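Local coordinates for protein sulfate adenylyltransferase (Allochromatium vinosum, PDB 4DNX) that catalyses the transfer of the adenylyl group of ATP to sulfate, giving adenosine 5'-phosphosulfate and diphosphate, a reaction of sulfur metabolism, at residues 26-31 and 109-114; 97-102 and 113-118. All blocks are in the same frame, centred on the assembly; numbering follows the deposited sequence.

Interaction 1 (26-31 and 109-114)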
ATOM      1  N   SER A  26     -11.647  18.671   6.501  1.00 19.51           N
ATOM      2  CA  SER A  26     -12.594  19.777   6.361  1.00 21.26           C
ATOM      3  C   SER A  26     -12.141  20.996   7.140  1.00 20.73           C
ATOM      4  O   SER A  26     -12.167  22.125   6.618  1.00 21.67           O
ATOM      5  CB  SER A  26     -13.982  19.348   6.841  1.00 24.86           C
ATOM      6  OG  SER A  26     -14.637  18.651   5.810  1.00 33.57           O
ATOM      7  N   GLU A  27     -11.729  20.771   8.385  1.00 18.87           N
ATOM      8  CA  GLU A  27     -11.245  21.843   9.268  1.00 19.52           C
ATOM      9  C   GLU A  27     -10.038  22.551   8.678  1.00 18.45           C
ATOM     10  O   GLU A  27      -9.928  23.779   8.778  1.00 18.76           O
ATOM     11  CB  GLU A  27     -10.831  21.270  10.629  1.00 20.70           C
ATOM     12  CG  GLU A  27     -10.546  22.332  11.685  1.00 22.47           C
ATOM     13  CD  GLU A  27      -9.948  21.790  12.988  1.00 25.92           C
ATOM     14  OE1 GLU A  27      -9.802  20.550  13.135  1.00 26.44           O
ATOM     15  OE2 GLU A  27      -9.604  22.624  13.878  1.00 24.49           O
ATOM     16  N   ALA A  28      -9.128  21.762   8.116  1.00 17.03           N
ATOM     17  CA  ALA A  28      -7.865  22.306   7.629  1.00 18.39           C
ATOM     18  C   ALA A  28      -8.057  23.321   6.501  1.00 20.11           C
ATOM     19  O   ALA A  28      -7.205  24.212   6.325  1.00 22.57           O
ATOM     20  CB  ALA A  28      -6.902  21.164   7.202  1.00 16.50           C
ATOM     21  N   GLU A  29      -9.170  23.232   5.760  1.00 22.41           N
ATOM     22  CA  GLU A  29      -9.390  24.156   4.627  1.00 25.43           C
ATOM     23  C   GLU A  29      -9.690  25.609   5.080  1.00 26.02           C
ATOM     24  O   GLU A  29      -9.614  26.554   4.273  1.00 27.71           O
ATOM     25  CB  GLU A  29     -10.442  23.610   3.640  1.00 29.56           C
ATOM     26  CG  GLU A  29     -10.002  22.318   2.872  1.00 34.07           C
ATOM     27  CD  GLU A  29      -8.599  22.394   2.166  1.00 40.16           C
ATOM     28  OE1 GLU A  29      -8.205  23.483   1.669  1.00 44.62           O
ATOM     29  OE2 GLU A  29      -7.907  21.347   2.075  1.00 33.10           O
ATOM     30  N   SER A  30     -10.031  25.789   6.361  1.00 22.60           N
ATOM     31  CA  SER A  30     -10.239  27.110   6.912  1.00 22.59           C
ATOM     32  C   SER A  30      -9.164  27.570   7.905  1.00 21.50           C
ATOM     33  O   SER A  30      -9.257  28.665   8.457  1.00 23.14           O
ATOM     34  CB  SER A  30     -11.609  27.185   7.587  1.00 23.29           C
ATOM     35  OG  SER A  30     -12.625  27.019   6.611  1.00 24.58           O
ATOM     36  N   LEU A  31      -8.180  26.728   8.183  1.00 18.92           N
ATOM     37  CA  LEU A  31      -7.121  27.082   9.120  1.00 18.16           C
ATOM     38  C   LEU A  31      -6.086  28.029   8.452  1.00 18.88           C
ATOM     39  O   LEU A  31      -5.876  27.933   7.227  1.00 19.70           O
ATOM     40  CB  LEU A  31      -6.370  25.800   9.567  1.00 17.18           C
ATOM     41  CG  LEU A  31      -7.083  24.891  10.582  1.00 17.58           C
ATOM     42  CD1 LEU A  31      -6.235  23.645  10.878  1.00 16.49           C
ATOM     43  CD2 LEU A  31      -7.405  25.658  11.863  1.00 18.04           C
ATOM     44  N   ASN A 109      -0.219  22.700  -3.580  1.00 17.86           N
ATOM     45  CA  ASN A 109       0.157  22.667  -2.152  1.00 15.72           C
ATOM     46  C   ASN A 109      -1.011  22.232  -1.262  1.00 16.36           C
ATOM     47  O   ASN A 109      -1.434  22.982  -0.384  1.00 16.79           O
ATOM     48  CB  ASN A 109       0.663  24.056  -1.676  1.00 16.69           C
ATOM     49  CG  ASN A 109       1.759  24.615  -2.592  1.00 17.56           C
ATOM     50  OD1 ASN A 109       1.606  25.711  -3.188  1.00 18.74           O
ATOM     51  ND2 ASN A 109       2.849  23.851  -2.722  1.00 16.54           N
ATOM     52  N   PRO A 110      -1.484  21.012  -1.451  1.00 16.33           N
ATOM     53  CA  PRO A 110      -2.574  20.497  -0.563  1.00 15.73           C
ATOM     54  C   PRO A 110      -2.128  20.341   0.885  1.00 14.36           C
ATOM     55  O   PRO A 110      -0.930  20.281   1.217  1.00 13.74           O
ATOM     56  CB  PRO A 110      -2.816  19.096  -1.127  1.00 15.67           C
ATOM     57  CG  PRO A 110      -1.476  18.670  -1.689  1.00 16.12           C
ATOM     58  CD  PRO A 110      -1.029  19.968  -2.389  1.00 16.83           C
ATOM     59  N   VAL A 111      -3.106  20.282   1.786  1.00 13.75           N
ATOM     60  CA  VAL A 111      -2.771  20.043   3.184  1.00 13.08           C
ATOM     61  C   VAL A 111      -2.194  18.664   3.417  1.00 11.84           C
ATOM     62  O   VAL A 111      -2.768  17.637   2.973  1.00 14.16           O
ATOM     63  CB  VAL A 111      -4.058  20.187   4.056  1.00 13.00           C
ATOM     64  CG1 VAL A 111      -3.705  19.876   5.522  1.00 13.36           C
ATOM     65  CG2 VAL A 111      -4.618  21.614   3.943  1.00 13.10           C
ATOM     66  N   LEU A 112      -1.061  18.626   4.121  1.00 11.81           N
ATOM     67  CA  LEU A 112      -0.375  17.359   4.466  1.00 11.24           C
ATOM     68  C   LEU A 112      -0.663  16.960   5.934  1.00 11.58           C
ATOM     69  O   LEU A 112      -0.820  15.770   6.253  1.00 12.28           O
ATOM     70  CB  LEU A 112       1.144  17.517   4.250  1.00 12.21           C
ATOM     71  CG  LEU A 112       2.100  16.414   4.695  1.00 13.68           C
ATOM     72  CD1 LEU A 112       1.788  15.106   3.988  1.00 15.54           C
ATOM     73  CD2 LEU A 112       3.558  16.813   4.456  1.00 14.99           C
ATOM     74  N   ALA A 113      -0.804  17.956   6.819  1.00 11.28           N
ATOM     75  CA  ALA A 113      -0.960  17.658   8.266  1.00 11.26           C
ATOM     76  C   ALA A 113      -1.581  18.881   8.927  1.00 12.63           C
ATOM     77  O   ALA A 113      -1.563  19.970   8.366  1.00 14.06           O
ATOM     78  CB  ALA A 113       0.417  17.374   8.927  1.00 10.71           C
ATOM     79  N   VAL A 114      -2.170  18.638  10.100  1.00 12.25           N
ATOM     80  CA  VAL A 114      -2.678  19.702  10.963  1.00 13.59           C
ATOM     81  C   VAL A 114      -1.766  19.724  12.199  1.00 14.08           C
ATOM     82  O   VAL A 114      -1.427  18.672  12.748  1.00 14.89           O
ATOM     83  CB  VAL A 114      -4.148  19.386  11.371  1.00 14.66           C
ATOM     84  CG1 VAL A 114      -4.653  20.400  12.385  1.00 16.02           C
ATOM     85  CG2 VAL A 114      -5.037  19.407  10.151  1.00 17.06           C
TER
HETATM   86  O   HOH W   1      -5.774  20.254   0.679  1.00 22.26           O

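Interaction 2 (97-102 and 113-118)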
ATOM      1  N   THR A  97      -3.202  28.908  17.174  1.00 28.26           N
ATOM      2  CA  THR A  97      -2.737  27.737  17.950  1.00 28.36           C
ATOM      3  C   THR A  97      -2.847  26.430  17.168  1.00 25.52           C
ATOM      4  O   THR A  97      -2.357  25.398  17.623  1.00 23.96           O
ATOM      5  CB  THR A  97      -3.429  27.584  19.325  1.00 30.65           C
ATOM      6  OG1 THR A  97      -4.845  27.684  19.164  1.00 34.20           O
ATOM      7  CG2 THR A  97      -2.953  28.658  20.290  1.00 33.85           C
ATOM      8  N   ARG A  98      -3.533  26.487  16.032  1.00 22.23           N
ATOM      9  CA  ARG A  98      -3.810  25.317  15.209  1.00 20.47           C
ATOM     10  C   ARG A  98      -3.717  25.787  13.750  1.00 17.66           C
ATOM     11  O   ARG A  98      -4.346  26.808  13.381  1.00 18.94           O
ATOM     12  CB  ARG A  98      -5.210  24.825  15.529  1.00 23.40           C
ATOM     13  CG  ARG A  98      -5.614  23.545  14.903  1.00 26.49           C
ATOM     14  CD  ARG A  98      -6.706  22.977  15.812  1.00 33.95           C
ATOM     15  NE  ARG A  98      -7.301  21.800  15.227  1.00 37.52           N
ATOM     16  CZ  ARG A  98      -6.810  20.574  15.364  1.00 41.98           C
ATOM     17  NH1 ARG A  98      -5.714  20.368  16.085  1.00 43.87           N
ATOM     18  NH2 ARG A  98      -7.422  19.548  14.785  1.00 39.01           N
ATOM     19  N   ILE A  99      -2.895  25.082  12.956  1.00 16.81           N
ATOM     20  CA  ILE A  99      -2.584  25.529  11.597  1.00 15.34           C
ATOM     21  C   ILE A  99      -2.534  24.323  10.668  1.00 14.34           C
ATOM     22  O   ILE A  99      -2.440  23.178  11.143  1.00 14.51           O
ATOM     23  CB  ILE A  99      -1.239  26.292  11.546  1.00 15.79           C
ATOM     24  CG1 ILE A  99      -0.057  25.332  11.843  1.00 17.50           C
ATOM     25  CG2 ILE A  99      -1.283  27.491  12.515  1.00 16.98           C
ATOM     26  CD1 ILE A  99       1.351  25.926  11.534  1.00 18.31           C
ATOM     27  N   ALA A 100      -2.608  24.562   9.362  1.00 12.62           N
ATOM     28  CA  ALA A 100      -2.465  23.495   8.350  1.00 12.46           C
ATOM     29  C   ALA A 100      -1.063  23.607   7.762  1.00 13.37           C
ATOM     30  O   ALA A 100      -0.588  24.709   7.451  1.00 14.82           O
ATOM     31  CB  ALA A 100      -3.523  23.642   7.235  1.00 13.90           C
ATOM     32  N   LEU A 101      -0.390  22.471   7.645  1.00 11.67           N
ATOM     33  CA  LEU A 101       0.931  22.392   6.967  1.00 11.75           C
ATOM     34  C   LEU A 101       0.696  21.880   5.543  1.00 11.74           C
ATOM     35  O   LEU A 101       0.128  20.815   5.354  1.00 11.44           O
ATOM     36  CB  LEU A 101       1.849  21.428   7.721  1.00 12.11           C
ATOM     37  CG  LEU A 101       2.087  21.672   9.218  1.00 12.79           C
ATOM     38  CD1 LEU A 101       3.091  20.680   9.763  1.00 12.52           C
ATOM     39  CD2 LEU A 101       2.506  23.151   9.505  1.00 12.40           C
ATOM     40  N   ARG A 102       1.129  22.655   4.536  1.00 11.55           N
ATOM     41  CA  ARG A 102       0.818  22.366   3.133  1.00 12.31           C
ATOM     42  C   ARG A 102       2.079  21.802   2.465  1.00 11.79           C
ATOM     43  O   ARG A 102       3.177  22.161   2.847  1.00 11.99           O
ATOM     44  CB  ARG A 102       0.325  23.619   2.438  1.00 13.05           C
ATOM     45  CG  ARG A 102      -1.146  23.962   2.878  1.00 14.26           C
ATOM     46  CD  ARG A 102      -1.687  25.196   2.193  1.00 16.74           C
ATOM     47  NE  ARG A 102      -3.122  25.350   2.490  1.00 19.04           N
ATOM     48  CZ  ARG A 102      -4.148  24.750   1.859  1.00 20.46           C
ATOM     49  NH1 ARG A 102      -3.965  23.839   0.876  1.00 18.27           N
ATOM     50  NH2 ARG A 102      -5.387  25.008   2.272  1.00 19.90           N
ATOM     51  N   ALA A 113      -0.804  17.956   6.819  1.00 11.28           N
ATOM     52  CA  ALA A 113      -0.960  17.658   8.266  1.00 11.26           C
ATOM     53  C   ALA A 113      -1.581  18.881   8.927  1.00 12.63           C
ATOM     54  O   ALA A 113      -1.563  19.970   8.366  1.00 14.06           O
ATOM     55  CB  ALA A 113       0.417  17.374   8.927  1.00 10.71           C
ATOM     56  N   VAL A 114      -2.170  18.638  10.100  1.00 12.25           N
ATOM     57  CA  VAL A 114      -2.678  19.702  10.963  1.00 13.59           C
ATOM     58  C   VAL A 114      -1.766  19.724  12.199  1.00 14.08           C
ATOM     59  O   VAL A 114      -1.427  18.672  12.748  1.00 14.89           O
ATOM     60  CB  VAL A 114      -4.148  19.386  11.371  1.00 14.66           C
ATOM     61  CG1 VAL A 114      -4.653  20.400  12.385  1.00 16.02           C
ATOM     62  CG2 VAL A 114      -5.037  19.407  10.151  1.00 17.06           C
ATOM     63  N   MET A 115      -1.389  20.914  12.654  1.00 13.35           N
ATOM     64  CA  MET A 115      -0.426  21.019  13.751  1.00 13.84           C
ATOM     65  C   MET A 115      -0.993  21.889  14.843  1.00 15.19           C
ATOM     66  O   MET A 115      -1.603  22.917  14.548  1.00 14.89           O
ATOM     67  CB  MET A 115       0.866  21.661  13.223  1.00 17.13           C
ATOM     68  CG  MET A 115       1.938  21.812  14.264  1.00 16.89           C
ATOM     69  SD  MET A 115       3.431  22.392  13.361  1.00 19.89           S
ATOM     70  CE  MET A 115       4.534  22.484  14.729  1.00 18.86           C
ATOM     71  N   ASP A 116      -0.835  21.460  16.101  1.00 15.56           N
ATOM     72  CA  ASP A 116      -1.107  22.358  17.240  1.00 18.12           C
ATOM     73  C   ASP A 116       0.200  23.008  17.608  1.00 18.79           C
ATOM     74  O   ASP A 116       1.148  22.330  18.048  1.00 22.53           O
ATOM     75  CB  ASP A 116      -1.711  21.582  18.428  1.00 21.26           C
ATOM     76  CG  ASP A 116      -3.079  21.049  18.100  1.00 27.98           C
ATOM     77  OD1 ASP A 116      -3.974  21.874  17.824  1.00 31.08           O
ATOM     78  OD2 ASP A 116      -3.252  19.806  18.032  1.00 33.48           O
ATOM     79  N   VAL A 117       0.278  24.324  17.401  1.00 17.62           N
ATOM     80  CA  VAL A 117       1.541  25.012  17.601  1.00 19.64           C
ATOM     81  C   VAL A 117       1.728  25.349  19.088  1.00 20.03           C
ATOM     82  O   VAL A 117       0.903  26.088  19.674  1.00 21.50           O
ATOM     83  CB  VAL A 117       1.614  26.275  16.727  1.00 19.93           C
ATOM     84  CG1 VAL A 117       2.887  27.061  17.032  1.00 21.04           C
ATOM     85  CG2 VAL A 117       1.533  25.874  15.254  1.00 20.19           C
ATOM     86  N   THR A 118       2.761  24.781  19.711  1.00 19.54           N
ATOM     87  CA  THR A 118       3.012  25.110  21.120  1.00 21.65           C
ATOM     88  C   THR A 118       4.187  26.061  21.341  1.00 22.38           C
ATOM     89  O   THR A 118       4.352  26.603  22.432  1.00 22.88           O
ATOM     90  CB  THR A 118       3.118  23.866  22.005  1.00 22.09           C
ATOM     91  OG1 THR A 118       4.092  22.973  21.460  1.00 21.50           O
ATOM     92  CG2 THR A 118       1.739  23.159  22.022  1.00 24.12           C
TER

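Interaction 1 (26-31 and 109-114)
A28 of helix 18-28 sets its CB against two valines of strand 111-116, 3.8 Å from CG1 of V111 and 3.9 Å from CG2 of V114. Both valines point toward the helix although they are three positions apart, because the classic beta bulge formed by L112 and A113 opposite L101 shifts the usual alternation. E29 can be followed outward. Its CB does not itself head for the strand, and CG lies beside the backbone N, anti to the carbonyl carbon (chi1 -67°). The chain bends at chi2 (-51°), which places CD, and the carboxylate comes nearer the strand. There OE2 lies 3.8 Å from CG2 of V111 and accepts a hydrogen bond from a water at 2.8 Å; the same water accepts from the backbone N of V111 at 2.9 Å, a water bridge from E29 to the strand. The other oxygen, OE1, forms a salt bridge with R102. L31, the last residue of the type I turn that starts at A28, crosses V114 at about a right angle, its CD1 3.9 Å from CG1 of V114. A28 and the turn after it thus lie over part of the face that carries V111 and V114, where V111 also touches A100 and R102 of the adjoining strand 98-102.

Interaction 2 (97-102 and 113-118)
R98 and D116 face each other as a non-hydrogen-bonded pair, their side chains side by side and pointing the same way. NH1 of R98 donates to OD1 of D116 at 2.9 Å in a salt bridge; NH1 meets OD1 on the syn side, somewhat out of the carboxylate plane, while OD1 lies close to the guanidinium plane, and the two planes are turned 21° from each other. CG is anti to the backbone N (chi1 -173°) and the chain runs extended to NE, which carries the guanidinium alongside D116, with CG1 of V114 over its centre, 3.6 Å from its plane. NE pairs with E27 of helix 18-28, so an alanine in place of R98 would probably leave both E27 and D116 without their shared cation and open a gap over V114. On the face carrying I99, L101 and M115, CD1 and CD2 of L101 each lie 4.0 Å from SD of M115; CD1 of I99 reaches CG2 of V117, just past the strand. The backbone sets this register: I99 and M115 exchange N-H...O bonds, and L101 N donates to A113 O. I157 of strand 155-163 touches both I99 and M115. Segments 98-102 and 113-116 run antiparallel at 145°; strands 98-102 and 111-116 form a beta hairpin within the PUA-like domain.

In the fold
Interactions 1 and 2 have centres about 9 Å apart and share A113 and V114 on strand 111-116. Along the chain, 26-31 comes first, then 97-102, and both contacts finish on the same strand. Interaction 2 is strand pairing within the mixed sheet; interaction 1 lays A28 of helix 18-28 and the turn after it on that sheet. They also touch directly: the methyls of L31 pack on the backbone of R98 and I99, and L112 N makes a probable hydrogen bond with L101 O. The centres of the two contacts lie about 26 and 25 Å from the centre of the chain, and all four segments lie in the PUA-like domain, so together they tie an early helix to a later hairpin within this N-terminal part of the enzyme.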